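Local coordinates for protein 5-dehydro-2-deoxygluconokinase (Bacillus halodurans C-125, PDB 2QCV) that probably phosphorylates 5-dehydro-2-deoxy-D-gluconate with ATP during myo-inositol breakdown, as a member of the PfkB carbohydrate kinase family, at residues A[123-128]-A[151-156]; A[15-20]-A[62-67]; A[277-282]-A[290-295]; A[139-144]-A[171-176]. All blocks are in the same frame, centred on the assembly; numbering follows the deposited sequence.

Contact 1: residues A[123-128]-A[151-156]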
loop_
_atom_site.group_PDB
_atom_site.type_symbol
_atom_site.label_atom_id
_atom_site.label_comp_id
_atom_site.label_asym_id
_atom_site.label_seq_id
_atom_site.Cartn_x
_atom_site.Cartn_y
_atom_site.Cartn_z
ATOM N N ASP A 123 -15.756 -6.844 2.563
ATOM C CA ASP A 123 -16.695 -6.991 1.433
ATOM C C ASP A 123 -16.079 -6.657 0.076
ATOM O O ASP A 123 -16.558 -7.138 -0.943
ATOM C CB ASP A 123 -17.986 -6.252 1.654
ATOM C CG ASP A 123 -17.813 -4.736 1.698
ATOM O OD1 ASP A 123 -17.683 -4.121 0.633
ATOM O OD2 ASP A 123 -17.918 -4.171 2.794
ATOM N N LEU A 124 -15.020 -5.857 0.093
ATOM C CA LEU A 124 -14.351 -5.429 -1.127
ATOM C C LEU A 124 -13.394 -6.483 -1.661
ATOM O O LEU A 124 -12.954 -6.359 -2.790
ATOM C CB LEU A 124 -13.606 -4.104 -0.898
ATOM C CG LEU A 124 -14.493 -2.884 -0.585
ATOM C CD1 LEU A 124 -13.587 -1.653 -0.261
ATOM C CD2 LEU A 124 -15.436 -2.622 -1.715
ATOM N N TYR A 125 -13.110 -7.527 -0.875
ATOM C CA TYR A 125 -12.246 -8.623 -1.290
ATOM C C TYR A 125 -12.985 -9.830 -1.866
ATOM O O TYR A 125 -12.367 -10.840 -2.128
ATOM C CB TYR A 125 -11.335 -9.029 -0.118
ATOM C CG TYR A 125 -10.293 -7.970 0.069
ATOM C CD1 TYR A 125 -9.153 -7.990 -0.722
ATOM C CD2 TYR A 125 -10.495 -6.885 0.921
ATOM C CE1 TYR A 125 -8.217 -7.016 -0.641
ATOM C CE2 TYR A 125 -9.527 -5.876 1.030
ATOM C CZ TYR A 125 -8.399 -5.953 0.236
ATOM O OH TYR A 125 -7.412 -5.006 0.296
ATOM N N LEU A 126 -14.297 -9.730 -2.041
ATOM C CA LEU A 126 -15.029 -10.724 -2.809
ATOM C C LEU A 126 -14.383 -10.764 -4.194
ATOM O O LEU A 126 -14.096 -9.715 -4.791
ATOM C CB LEU A 126 -16.523 -10.346 -2.936
ATOM C CG LEU A 126 -17.429 -11.275 -3.733
ATOM C CD1 LEU A 126 -17.624 -12.614 -2.956
ATOM C CD2 LEU A 126 -18.776 -10.546 -4.086
ATOM N N SER A 127 -14.107 -11.956 -4.660
ATOM C CA SER A 127 -13.324 -12.146 -5.864
ATOM C C SER A 127 -14.116 -12.971 -6.873
ATOM O O SER A 127 -15.037 -13.698 -6.499
ATOM C CB SER A 127 -11.999 -12.827 -5.521
ATOM O OG SER A 127 -12.236 -14.200 -5.256
ATOM N N PRO A 128 -13.758 -12.878 -8.167
ATOM C CA PRO A 128 -14.452 -13.714 -9.179
ATOM C C PRO A 128 -14.521 -15.216 -8.874
ATOM O O PRO A 128 -15.557 -15.842 -9.122
ATOM C CB PRO A 128 -13.627 -13.456 -10.432
ATOM C CG PRO A 128 -13.088 -12.085 -10.274
ATOM C CD PRO A 128 -12.762 -11.963 -8.789
ATOM N N LYS A 151 -14.140 -0.912 -5.939
ATOM C CA LYS A 151 -12.773 -1.387 -5.807
ATOM C C LYS A 151 -12.699 -2.817 -6.316
ATOM O O LYS A 151 -13.626 -3.579 -6.145
ATOM C CB LYS A 151 -12.323 -1.413 -4.315
ATOM C CG LYS A 151 -12.207 -0.096 -3.582
ATOM C CD LYS A 151 -10.999 0.718 -4.033
ATOM C CE LYS A 151 -11.148 2.189 -3.571
ATOM N NZ LYS A 151 -10.316 3.122 -4.396
ATOM N N SER A 152 -11.556 -3.170 -6.878
ATOM C CA SER A 152 -11.190 -4.568 -7.082
ATOM C C SER A 152 -10.758 -5.253 -5.773
ATOM O O SER A 152 -10.142 -4.603 -4.921
ATOM C CB SER A 152 -10.035 -4.623 -8.081
ATOM O OG SER A 152 -10.413 -4.055 -9.338
ATOM N N PRO A 153 -10.954 -6.574 -5.650
ATOM C CA PRO A 153 -11.535 -7.487 -6.634
ATOM C C PRO A 153 -13.030 -7.545 -6.689
ATOM O O PRO A 153 -13.569 -8.215 -7.573
ATOM C CB PRO A 153 -10.995 -8.850 -6.223
ATOM C CG PRO A 153 -10.794 -8.743 -4.766
ATOM C CD PRO A 153 -10.396 -7.320 -4.497
ATOM N N SER A 154 -13.719 -6.862 -5.785
ATOM C CA SER A 154 -15.193 -6.873 -5.798
ATOM C C SER A 154 -15.738 -6.460 -7.165
ATOM O O SER A 154 -16.698 -7.074 -7.686
ATOM C CB SER A 154 -15.761 -5.960 -4.683
ATOM O OG SER A 154 -17.179 -5.871 -4.808
ATOM N N ARG A 155 -15.165 -5.404 -7.752
ATOM C CA ARG A 155 -15.588 -4.914 -9.074
ATOM C C ARG A 155 -15.656 -6.042 -10.116
ATOM O O ARG A 155 -16.671 -6.184 -10.819
ATOM C CB ARG A 155 -14.644 -3.763 -9.495
ATOM C CG ARG A 155 -14.724 -3.190 -10.904
ATOM C CD ARG A 155 -13.556 -2.197 -11.080
ATOM N NE ARG A 155 -13.829 -1.030 -10.265
ATOM C CZ ARG A 155 -13.003 -0.022 -10.042
ATOM N NH1 ARG A 155 -11.824 0.022 -10.612
ATOM N NH2 ARG A 155 -13.415 0.999 -9.313
ATOM N N GLU A 156 -14.608 -6.868 -10.189
ATOM C CA GLU A 156 -14.568 -7.999 -11.147
ATOM C C GLU A 156 -15.508 -9.144 -10.764
ATOM O O GLU A 156 -16.075 -9.809 -11.651
ATOM C CB GLU A 156 -13.149 -8.554 -11.317
ATOM C CG GLU A 156 -12.192 -7.581 -11.841
ATOM C CD GLU A 156 -11.660 -6.619 -10.780
ATOM O OE1 GLU A 156 -11.172 -7.094 -9.780
ATOM O OE2 GLU A 156 -11.637 -5.427 -11.025
HETATM O O HOH W 1 -18.640 -5.839 -2.487
#
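Pro153, which follows a cis peptide bond, sets its ring against the turn at 124-127. Pro153 CD lies 3.2 Å from Leu124 O, its CG turns to the carbonyls of Tyr125 and Leu126, and its CB reaches the backbone of Ser127. Tyr125 CD1 meets the same CD obliquely. One direct hydrogen bond joins the segments: Ser154 N gives its proton to Leu124 O over 3.1 Å, bent to 138° and arriving above the carbonyl plane. Leu126 O sits as near to that nitrogen but at a poor angle, and takes a CA-H...O contact from Ser154 CA instead. A water adds a second link, donating to Asp123 O and to Ser154 OG, while that hydroxyl is also bonded to Ala148 O. Further along, Pro128 CG rests 3.7 Å from Glu156 CB, the two side chains lying alongside. In the second shell, Glu156 OE2 takes a very short 2.5 Å bond from Ser152 OG on its syn side, and another from Tyr192 of the second subunit; Asp123 is paired with Arg19. The contact thus pins the loop between strand 111-117 and helix 133-136 onto the beginning of helix 154-167, with Pro128 and Glu156 at the interface with the second subunit.

Contact 2: residues A[15-20]-A[62-67]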
loop_
_atom_site.group_PDB
_atom_site.type_symbol
_atom_site.label_atom_id
_atom_site.label_comp_id
_atom_site.label_asym_id
_atom_site.label_seq_id
_atom_site.Cartn_x
_atom_site.Cartn_y
_atom_site.Cartn_z
ATOM N N ILE A 15 -31.108 -12.693 -5.588
ATOM C CA ILE A 15 -29.802 -12.837 -4.978
ATOM C C ILE A 15 -29.111 -11.489 -5.174
ATOM O O ILE A 15 -29.089 -10.953 -6.297
ATOM C CB ILE A 15 -28.982 -13.955 -5.648
ATOM C CG1 ILE A 15 -29.598 -15.303 -5.305
ATOM C CG2 ILE A 15 -27.508 -13.906 -5.169
ATOM C CD1 ILE A 15 -28.937 -16.486 -6.087
ATOM N N ALA A 16 -28.618 -10.910 -4.089
ATOM C CA ALA A 16 -27.878 -9.648 -4.149
ATOM C C ALA A 16 -26.398 -9.919 -3.963
ATOM O O ALA A 16 -25.994 -10.914 -3.345
ATOM C CB ALA A 16 -28.366 -8.680 -3.107
ATOM N N ILE A 17 -25.589 -9.022 -4.515
ATOM C CA ILE A 17 -24.134 -9.139 -4.448
ATOM C C ILE A 17 -23.567 -7.814 -3.977
ATOM O O ILE A 17 -23.931 -6.753 -4.468
ATOM C CB ILE A 17 -23.499 -9.593 -5.812
ATOM C CG1 ILE A 17 -21.982 -9.713 -5.732
ATOM C CG2 ILE A 17 -23.915 -8.702 -6.976
ATOM C CD1 ILE A 17 -21.364 -10.592 -6.849
ATOM N N GLY A 18 -22.689 -7.915 -2.976
ATOM C CA GLY A 18 -21.880 -6.796 -2.529
ATOM C C GLY A 18 -21.741 -6.798 -1.012
ATOM O O GLY A 18 -21.355 -7.802 -0.426
ATOM N N ARG A 19 -22.028 -5.644 -0.405
ATOM C CA ARG A 19 -21.705 -5.382 1.005
ATOM C C ARG A 19 -22.785 -5.790 1.987
ATOM O O ARG A 19 -23.956 -5.364 1.881
ATOM C CB ARG A 19 -21.460 -3.881 1.209
ATOM C CG ARG A 19 -21.225 -3.464 2.648
ATOM C CD ARG A 19 -20.730 -1.988 2.685
ATOM N NE ARG A 19 -19.365 -1.960 2.172
ATOM C CZ ARG A 19 -18.748 -0.903 1.646
ATOM N NH1 ARG A 19 -19.336 0.291 1.598
ATOM N NH2 ARG A 19 -17.509 -1.055 1.199
ATOM N N ALA A 20 -22.352 -6.529 3.006
ATOM C CA ALA A 20 -23.090 -6.707 4.250
ATOM C C ALA A 20 -22.137 -6.258 5.348
ATOM O O ALA A 20 -21.011 -6.776 5.461
ATOM C CB ALA A 20 -23.518 -8.148 4.459
ATOM N N GLY A 62 -31.224 -14.677 -1.447
ATOM C CA GLY A 62 -29.867 -15.153 -1.238
ATOM C C GLY A 62 -28.885 -14.020 -1.396
ATOM O O GLY A 62 -29.271 -12.879 -1.692
ATOM N N PHE A 63 -27.601 -14.327 -1.198
ATOM C CA PHE A 63 -26.582 -13.288 -1.091
ATOM C C PHE A 63 -25.215 -13.831 -1.500
ATOM O O PHE A 63 -24.850 -14.959 -1.135
ATOM C CB PHE A 63 -26.503 -12.728 0.352
ATOM C CG PHE A 63 -25.882 -11.343 0.442
ATOM C CD1 PHE A 63 -26.618 -10.234 0.191
ATOM C CD2 PHE A 63 -24.557 -11.178 0.773
ATOM C CE1 PHE A 63 -26.057 -8.956 0.278
ATOM C CE2 PHE A 63 -24.004 -9.930 0.834
ATOM C CZ PHE A 63 -24.770 -8.809 0.582
ATOM N N ILE A 64 -24.482 -13.010 -2.235
ATOM C CA ILE A 64 -23.072 -13.257 -2.574
ATOM C C ILE A 64 -22.271 -12.143 -1.952
ATOM O O ILE A 64 -22.390 -10.975 -2.335
ATOM C CB ILE A 64 -22.812 -13.337 -4.093
ATOM C CG1 ILE A 64 -23.685 -14.454 -4.719
ATOM C CG2 ILE A 64 -21.301 -13.593 -4.383
ATOM C CD1 ILE A 64 -23.787 -14.381 -6.230
ATOM N N GLY A 65 -21.472 -12.479 -0.941
ATOM C CA GLY A 65 -20.630 -11.463 -0.330
ATOM C C GLY A 65 -19.568 -12.051 0.580
ATOM O O GLY A 65 -19.617 -13.235 0.916
ATOM N N LYS A 66 -18.610 -11.207 0.940
ATOM C CA LYS A 66 -17.526 -11.591 1.818
ATOM C C LYS A 66 -17.668 -10.902 3.155
ATOM O O LYS A 66 -17.996 -9.704 3.229
ATOM C CB LYS A 66 -16.193 -11.293 1.188
ATOM C CG LYS A 66 -14.976 -11.652 2.036
ATOM C CD LYS A 66 -13.679 -11.749 1.232
ATOM C CE LYS A 66 -13.553 -13.090 0.480
ATOM N NZ LYS A 66 -12.317 -13.112 -0.409
ATOM N N ILE A 67 -17.450 -11.699 4.195
ATOM C CA ILE A 67 -17.579 -11.256 5.585
ATOM C C ILE A 67 -16.276 -11.552 6.364
ATOM O O ILE A 67 -15.498 -12.429 5.999
ATOM C CB ILE A 67 -18.794 -11.930 6.294
ATOM C CG1 ILE A 67 -18.687 -13.461 6.277
ATOM C CG2 ILE A 67 -20.122 -11.446 5.692
ATOM C CD1 ILE A 67 -19.753 -14.245 7.112
HETATM O O HOH W 2 -18.761 -8.715 -0.632
HETATM O O HOH W 3 -20.485 -8.589 2.238
HETATM O O HOH W 4 -18.606 -7.844 5.279
#
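The Phe63 ring carries a carbonyl on one face and another at its edge. Ala16 O stands 3.6 Å above the ring plane, displaced toward the rim, and Arg19 O approaches CZ near the plane. Ala20 CB and Gly18 O come in obliquely at Phe63 CE2, the latter at 3.6 Å, while Ala16 CB touches CD1. Chi1 of -158° puts CG anti to the backbone N, which carries the ring across toward segment 15-20. An alanine in place of Phe63 would remove this ring and would probably loosen the packing among Ala16, Ala20 and the helices 46-56 and 71-82 beyond. The strands themselves run parallel in the central sheet of the ribokinase-like fold. Ala16 N donates to Gly62 O, and Ala16 O accepts from Ile64 N at 2.8 Å, nearly along the C=O axis; Gly18 N then reaches Ile64 O. On the opposite face of the sheet Ile64 is wedged between two isoleucines, CG1 against Ile15 CG2 and CG2 against Ile17 CD1, both at 3.9 Å. Gly65 has no space for a CB, which would clash with Gly18 O and Phe63 CE2. Past Gly18 the direct ladder gives way to three waters linking Gly18 and Ala20 to the backbone of Lys66. The chemistry therefore changes along the pair, from direct amide bonding between apolar residues to solvent-mediated bonding beyond Gly18.

Contact 3: residues A[277-282]-A[290-295]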
loop_
_atom_site.group_PDB
_atom_site.type_symbol
_atom_site.label_atom_id
_atom_site.label_comp_id
_atom_site.label_asym_id
_atom_site.label_seq_id
_atom_site.Cartn_x
_atom_site.Cartn_y
_atom_site.Cartn_z
ATOM N N SER A 277 -36.444 -2.946 -2.306
ATOM C CA SER A 277 -37.009 -4.248 -1.890
ATOM C C SER A 277 -38.522 -4.295 -2.133
ATOM O O SER A 277 -39.028 -5.247 -2.708
ATOM C CB SER A 277 -36.651 -4.568 -0.433
ATOM O OG SER A 277 -36.932 -3.536 0.456
ATOM N N ALA A 278 -39.235 -3.236 -1.740
ATOM C CA ALA A 278 -40.701 -3.205 -1.898
ATOM C C ALA A 278 -41.114 -3.036 -3.369
ATOM O O ALA A 278 -42.113 -3.612 -3.808
ATOM C CB ALA A 278 -41.338 -2.115 -1.009
ATOM N N PHE A 279 -40.373 -2.229 -4.126
ATOM C CA PHE A 279 -40.624 -2.092 -5.556
ATOM C C PHE A 279 -40.451 -3.444 -6.259
ATOM O O PHE A 279 -41.332 -3.899 -7.008
ATOM C CB PHE A 279 -39.677 -1.057 -6.166
ATOM C CG PHE A 279 -39.804 -0.923 -7.659
ATOM C CD1 PHE A 279 -40.714 -0.044 -8.236
ATOM C CD2 PHE A 279 -38.994 -1.643 -8.486
ATOM C CE1 PHE A 279 -40.834 0.059 -9.632
ATOM C CE2 PHE A 279 -39.093 -1.543 -9.868
ATOM C CZ PHE A 279 -40.026 -0.694 -10.443
ATOM N N LEU A 280 -39.351 -4.138 -5.955
ATOM C CA LEU A 280 -39.138 -5.444 -6.565
ATOM C C LEU A 280 -40.146 -6.472 -6.096
ATOM O O LEU A 280 -40.616 -7.287 -6.877
ATOM C CB LEU A 280 -37.732 -5.961 -6.316
ATOM C CG LEU A 280 -36.619 -5.117 -6.971
ATOM C CD1 LEU A 280 -35.210 -5.534 -6.424
ATOM C CD2 LEU A 280 -36.737 -5.244 -8.491
ATOM N N TYR A 281 -40.463 -6.473 -4.813
ATOM C CA TYR A 281 -41.550 -7.338 -4.348
ATOM C C TYR A 281 -42.820 -7.151 -5.163
ATOM O O TYR A 281 -43.465 -8.131 -5.586
ATOM C CB TYR A 281 -41.838 -7.091 -2.872
ATOM C CG TYR A 281 -43.150 -7.663 -2.406
ATOM C CD1 TYR A 281 -43.228 -8.966 -1.929
ATOM C CD2 TYR A 281 -44.303 -6.894 -2.415
ATOM C CE1 TYR A 281 -44.460 -9.502 -1.471
ATOM C CE2 TYR A 281 -45.542 -7.425 -2.004
ATOM C CZ TYR A 281 -45.594 -8.721 -1.504
ATOM O OH TYR A 281 -46.787 -9.231 -1.071
ATOM N N ALA A 282 -43.211 -5.895 -5.380
ATOM C CA ALA A 282 -44.436 -5.634 -6.135
ATOM C C ALA A 282 -44.360 -6.141 -7.563
ATOM O O ALA A 282 -45.340 -6.708 -8.098
ATOM C CB ALA A 282 -44.789 -4.119 -6.107
ATOM N N GLU A 290 -46.769 0.670 -12.124
ATOM C CA GLU A 290 -47.353 1.838 -11.459
ATOM C C GLU A 290 -47.600 1.569 -9.983
ATOM O O GLU A 290 -47.265 2.381 -9.128
ATOM C CB GLU A 290 -48.674 2.223 -12.096
ATOM C CG GLU A 290 -49.186 3.536 -11.604
ATOM C CD GLU A 290 -50.484 3.914 -12.330
ATOM O OE1 GLU A 290 -50.724 3.364 -13.423
ATOM O OE2 GLU A 290 -51.267 4.692 -11.766
ATOM N N THR A 291 -48.113 0.385 -9.671
ATOM C CA THR A 291 -48.291 0.001 -8.282
ATOM C C THR A 291 -46.969 -0.258 -7.554
ATOM O O THR A 291 -46.846 0.085 -6.380
ATOM C CB THR A 291 -49.248 -1.200 -8.127
ATOM O OG1 THR A 291 -50.549 -0.827 -8.644
ATOM C CG2 THR A 291 -49.387 -1.582 -6.635
ATOM N N ALA A 292 -46.000 -0.867 -8.241
ATOM C CA ALA A 292 -44.678 -1.112 -7.659
ATOM C C ALA A 292 -44.038 0.188 -7.157
ATOM O O ALA A 292 -43.404 0.202 -6.111
ATOM C CB ALA A 292 -43.762 -1.845 -8.642
ATOM N N LEU A 293 -44.198 1.276 -7.901
ATOM C CA LEU A 293 -43.702 2.579 -7.449
ATOM C C LEU A 293 -44.310 3.006 -6.098
ATOM O O LEU A 293 -43.600 3.597 -5.263
ATOM C CB LEU A 293 -43.938 3.638 -8.526
ATOM C CG LEU A 293 -43.202 3.520 -9.860
ATOM C CD1 LEU A 293 -43.786 4.560 -10.878
ATOM C CD2 LEU A 293 -41.658 3.694 -9.705
ATOM N N LYS A 294 -45.582 2.664 -5.859
ATOM C CA LYS A 294 -46.227 3.006 -4.584
ATOM C C LYS A 294 -45.665 2.164 -3.452
ATOM O O LYS A 294 -45.420 2.654 -2.350
ATOM C CB LYS A 294 -47.727 2.775 -4.667
ATOM C CG LYS A 294 -48.423 3.561 -5.752
ATOM C CD LYS A 294 -49.950 3.501 -5.665
ATOM C CE LYS A 294 -50.612 4.046 -6.953
ATOM N NZ LYS A 294 -50.127 5.420 -7.271
ATOM N N TYR A 295 -45.463 0.875 -3.711
ATOM C CA TYR A 295 -44.834 0.012 -2.736
ATOM C C TYR A 295 -43.448 0.506 -2.340
ATOM O O TYR A 295 -43.161 0.523 -1.165
ATOM C CB TYR A 295 -44.770 -1.436 -3.233
ATOM C CG TYR A 295 -46.034 -2.209 -2.972
ATOM C CD1 TYR A 295 -47.202 -1.979 -3.732
ATOM C CD2 TYR A 295 -46.072 -3.206 -2.003
ATOM C CE1 TYR A 295 -48.340 -2.697 -3.504
ATOM C CE2 TYR A 295 -47.269 -3.951 -1.756
ATOM C CZ TYR A 295 -48.381 -3.681 -2.521
ATOM O OH TYR A 295 -49.564 -4.365 -2.335
#
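Phe279 has its CG anti to the backbone N (chi1 176°), a setting that swings the ring off the flank of its helix and onto the neighbouring one. Phe279 CD1 lies 3.4 Å from Ala292 O and meets Ala292 CB, while Phe279 CE1 reaches Leu293 CD2 at 3.7 Å, the two side chains running alongside each other. Leu293 starts out pointing away from the partner helix, and its CD2 branch comes back to the ring. Replacing Phe279 by an alanine would strip away the contacts to Ala292 and Leu293 and is likely to loosen the packing between the two helices. Successive helices 271-284 and 289-305 form an antiparallel helical hairpin against the central sheet of this PfkB-family fold; their short segments cross at 149°, with axes only 7.4 Å apart. Small residues permit that approach: Ala282 CB presses on Ala292 CA at 3.4 Å, tighter than usual for two carbons, and Ala278 CB sits 3.2 Å from Tyr295 O. Tyr295 holds CG anti to its carbonyl carbon (chi1 -84°), so the ring rises beside Ala282, whose CB lies 3.9 Å from CG. Tyr281, with CG anti to the backbone N, crosses this ring obliquely, and CE2 of Tyr295 meets CE2 of Tyr281 at the edge of the Tyr281 ring, 3.9 Å away. At the tip of its ring, the Tyr295 hydroxyl is hydrogen-bonded to Glu320 of helix 316-325.

Contact 4: residues A[139-144]-A[171-176]; sequences SKLLLV and KVVFEL
Strands 139-145 and 171-175 are the two parallel strands of a beta-alpha-beta crossover whose connecting element is helix 154-167, at the centre of the Rossmann-like sheet of the kinase. Five backbone hydrogen bonds pass back and forth between them. Lys171 N opens the ladder by using an in-plane lone pair of Lys140 O; the four that follow run nearly along the C=O axes, the straightest being Val144 N to Val173 O at 2.8 Å with 175° at the hydrogen. Val173 occupies the middle of one face. Val173 CB lies 3.8 Å from Leu142 O and almost as near Leu143 CD2. From there Val173 CG1, anti to the backbone N, crosses to Leu143 CD2 at 3.6 Å, while CG2, anti to the carbonyl carbon, turns to Leu141 CD2 at 4.1 Å, so the two branches are shared between two leucines. Leu141 CD2 also packs along the start of the Lys171 chain, 3.6 Å from its CB, before that lysine bends off to a salt bridge with Glu235. Leu280 of helix 271-284 lies over this leucine-valine face. The other face, with Leu142, Val144 and Val172, is packed by helix 154-167. At the far end Val144 O does double duty: it accepts the proton of Glu175 N and lies in the plane of the Phe174 ring, at its edge, 3.6 Å from CD1.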
loop_
_atom_site.group_PDB
_atom_site.type_symbol
_atom_site.label_atom_id
_atom_site.label_comp_id
_atom_site.label_asym_id
_atom_site.label_seq_id
_atom_site.Cartn_x
_atom_site.Cartn_y
_atom_site.Cartn_z
ATOM N N SER A 139 -32.002 -18.141 -9.281
ATOM C CA SER A 139 -32.739 -16.909 -8.953
ATOM C C SER A 139 -33.459 -16.259 -10.148
ATOM O O SER A 139 -33.014 -16.330 -11.288
ATOM C CB SER A 139 -31.805 -15.886 -8.320
ATOM O OG SER A 139 -32.550 -14.795 -7.775
ATOM N N LYS A 140 -34.571 -15.612 -9.854
ATOM C CA LYS A 140 -35.265 -14.751 -10.800
ATOM C C LYS A 140 -34.465 -13.527 -11.180
ATOM O O LYS A 140 -34.403 -13.151 -12.374
ATOM C CB LYS A 140 -36.618 -14.317 -10.193
ATOM C CG LYS A 140 -37.615 -15.436 -9.992
ATOM C CD LYS A 140 -38.981 -14.887 -9.489
ATOM C CE LYS A 140 -39.795 -16.040 -8.934
ATOM N NZ LYS A 140 -41.207 -15.669 -8.708
ATOM N N LEU A 141 -33.839 -12.919 -10.166
ATOM C CA LEU A 141 -33.145 -11.606 -10.269
ATOM C C LEU A 141 -31.766 -11.670 -9.604
ATOM O O LEU A 141 -31.590 -12.345 -8.583
ATOM C CB LEU A 141 -33.901 -10.506 -9.488
ATOM C CG LEU A 141 -35.387 -10.237 -9.690
ATOM C CD1 LEU A 141 -35.887 -9.177 -8.763
ATOM C CD2 LEU A 141 -35.695 -9.862 -11.122
ATOM N N LEU A 142 -30.836 -10.890 -10.150
ATOM C CA LEU A 142 -29.568 -10.557 -9.510
ATOM C C LEU A 142 -29.567 -9.070 -9.242
ATOM O O LEU A 142 -29.690 -8.271 -10.161
ATOM C CB LEU A 142 -28.368 -10.922 -10.387
ATOM C CG LEU A 142 -26.973 -10.555 -9.819
ATOM C CD1 LEU A 142 -26.596 -11.535 -8.664
ATOM C CD2 LEU A 142 -25.897 -10.499 -10.898
ATOM N N LEU A 143 -29.455 -8.706 -7.977
ATOM C CA LEU A 143 -29.411 -7.310 -7.579
ATOM C C LEU A 143 -27.935 -6.930 -7.374
ATOM O O LEU A 143 -27.227 -7.492 -6.541
ATOM C CB LEU A 143 -30.223 -7.096 -6.287
ATOM C CG LEU A 143 -30.428 -5.661 -5.744
ATOM C CD1 LEU A 143 -29.153 -4.959 -5.309
ATOM C CD2 LEU A 143 -31.198 -4.797 -6.697
ATOM N N VAL A 144 -27.489 -5.993 -8.167
ATOM C CA VAL A 144 -26.123 -5.473 -8.119
ATOM C C VAL A 144 -26.156 -4.083 -7.498
ATOM O O VAL A 144 -26.946 -3.248 -7.941
ATOM C CB VAL A 144 -25.587 -5.356 -9.533
ATOM C CG1 VAL A 144 -24.206 -4.650 -9.531
ATOM C CG2 VAL A 144 -25.553 -6.776 -10.199
ATOM N N LYS A 171 -32.603 -12.001 -14.423
ATOM C CA LYS A 171 -32.750 -10.565 -14.661
ATOM C C LYS A 171 -31.763 -9.774 -13.772
ATOM O O LYS A 171 -31.709 -9.996 -12.557
ATOM C CB LYS A 171 -34.175 -10.137 -14.347
ATOM C CG LYS A 171 -34.557 -8.766 -14.876
ATOM C CD LYS A 171 -36.101 -8.557 -14.972
ATOM C CE LYS A 171 -36.891 -9.535 -15.899
ATOM N NZ LYS A 171 -36.625 -9.412 -17.385
ATOM N N VAL A 172 -31.024 -8.845 -14.376
ATOM C CA VAL A 172 -29.987 -8.045 -13.676
ATOM C C VAL A 172 -30.596 -6.711 -13.321
ATOM O O VAL A 172 -31.053 -5.972 -14.210
ATOM C CB VAL A 172 -28.703 -7.886 -14.525
ATOM C CG1 VAL A 172 -27.664 -6.914 -13.852
ATOM C CG2 VAL A 172 -28.068 -9.291 -14.774
ATOM N N VAL A 173 -30.660 -6.473 -12.016
ATOM C CA VAL A 173 -31.179 -5.248 -11.459
ATOM C C VAL A 173 -30.037 -4.456 -10.846
ATOM O O VAL A 173 -29.336 -4.928 -9.917
ATOM C CB VAL A 173 -32.294 -5.504 -10.386
ATOM C CG1 VAL A 173 -32.834 -4.152 -9.867
ATOM C CG2 VAL A 173 -33.419 -6.432 -10.884
ATOM N N PHE A 174 -29.816 -3.254 -11.371
ATOM C CA PHE A 174 -28.694 -2.422 -10.944
ATOM C C PHE A 174 -29.240 -1.286 -10.093
ATOM O O PHE A 174 -29.964 -0.422 -10.594
ATOM C CB PHE A 174 -27.950 -1.881 -12.182
ATOM C CG PHE A 174 -26.687 -1.088 -11.882
ATOM C CD1 PHE A 174 -25.907 -1.275 -10.724
ATOM C CD2 PHE A 174 -26.263 -0.137 -12.810
ATOM C CE1 PHE A 174 -24.747 -0.525 -10.548
ATOM C CE2 PHE A 174 -25.106 0.605 -12.626
ATOM C CZ PHE A 174 -24.379 0.433 -11.495
ATOM N N GLU A 175 -28.865 -1.311 -8.810
ATOM C CA GLU A 175 -29.218 -0.277 -7.865
ATOM C C GLU A 175 -28.038 0.663 -7.723
ATOM O O GLU A 175 -26.964 0.267 -7.266
ATOM C CB GLU A 175 -29.611 -0.923 -6.534
ATOM C CG GLU A 175 -30.748 -0.227 -5.831
ATOM C CD GLU A 175 -30.383 1.118 -5.316
ATOM O OE1 GLU A 175 -29.185 1.380 -5.117
ATOM O OE2 GLU A 175 -31.298 1.912 -5.070
ATOM N N LEU A 176 -28.231 1.941 -8.060
ATOM C CA LEU A 176 -27.111 2.821 -8.260
ATOM C C LEU A 176 -26.376 3.185 -6.965
ATOM O O LEU A 176 -25.167 3.323 -7.024
ATOM C CB LEU A 176 -27.483 4.091 -9.061
ATOM C CG LEU A 176 -27.973 3.896 -10.510
ATOM C CD1 LEU A 176 -28.064 5.261 -11.253
ATOM C CD2 LEU A 176 -27.035 2.951 -11.265
#

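Contacts 2 and 4 are neighbours in the central sheet, with centres about 12 Å apart: strands 12-17 and 139-145 lie side by side, and the backbones of Ile15 and Ile17 bond to Leu143. The centre of contact 1 lies about 11 Å from that of contact 2, and the two are tied by Lys66 NZ reaching Tyr125 O. Contact 3 covers the sheet at contact 4 through helix 271-284, but its centre is about 30 Å from that of contact 1. In sequence, contact 2 closes first, contacts 1 and 4 interleave through helix 154-167, and contact 3 comes last. One sheet thus connects the loop region of contact 1 with the helical layer of contact 3.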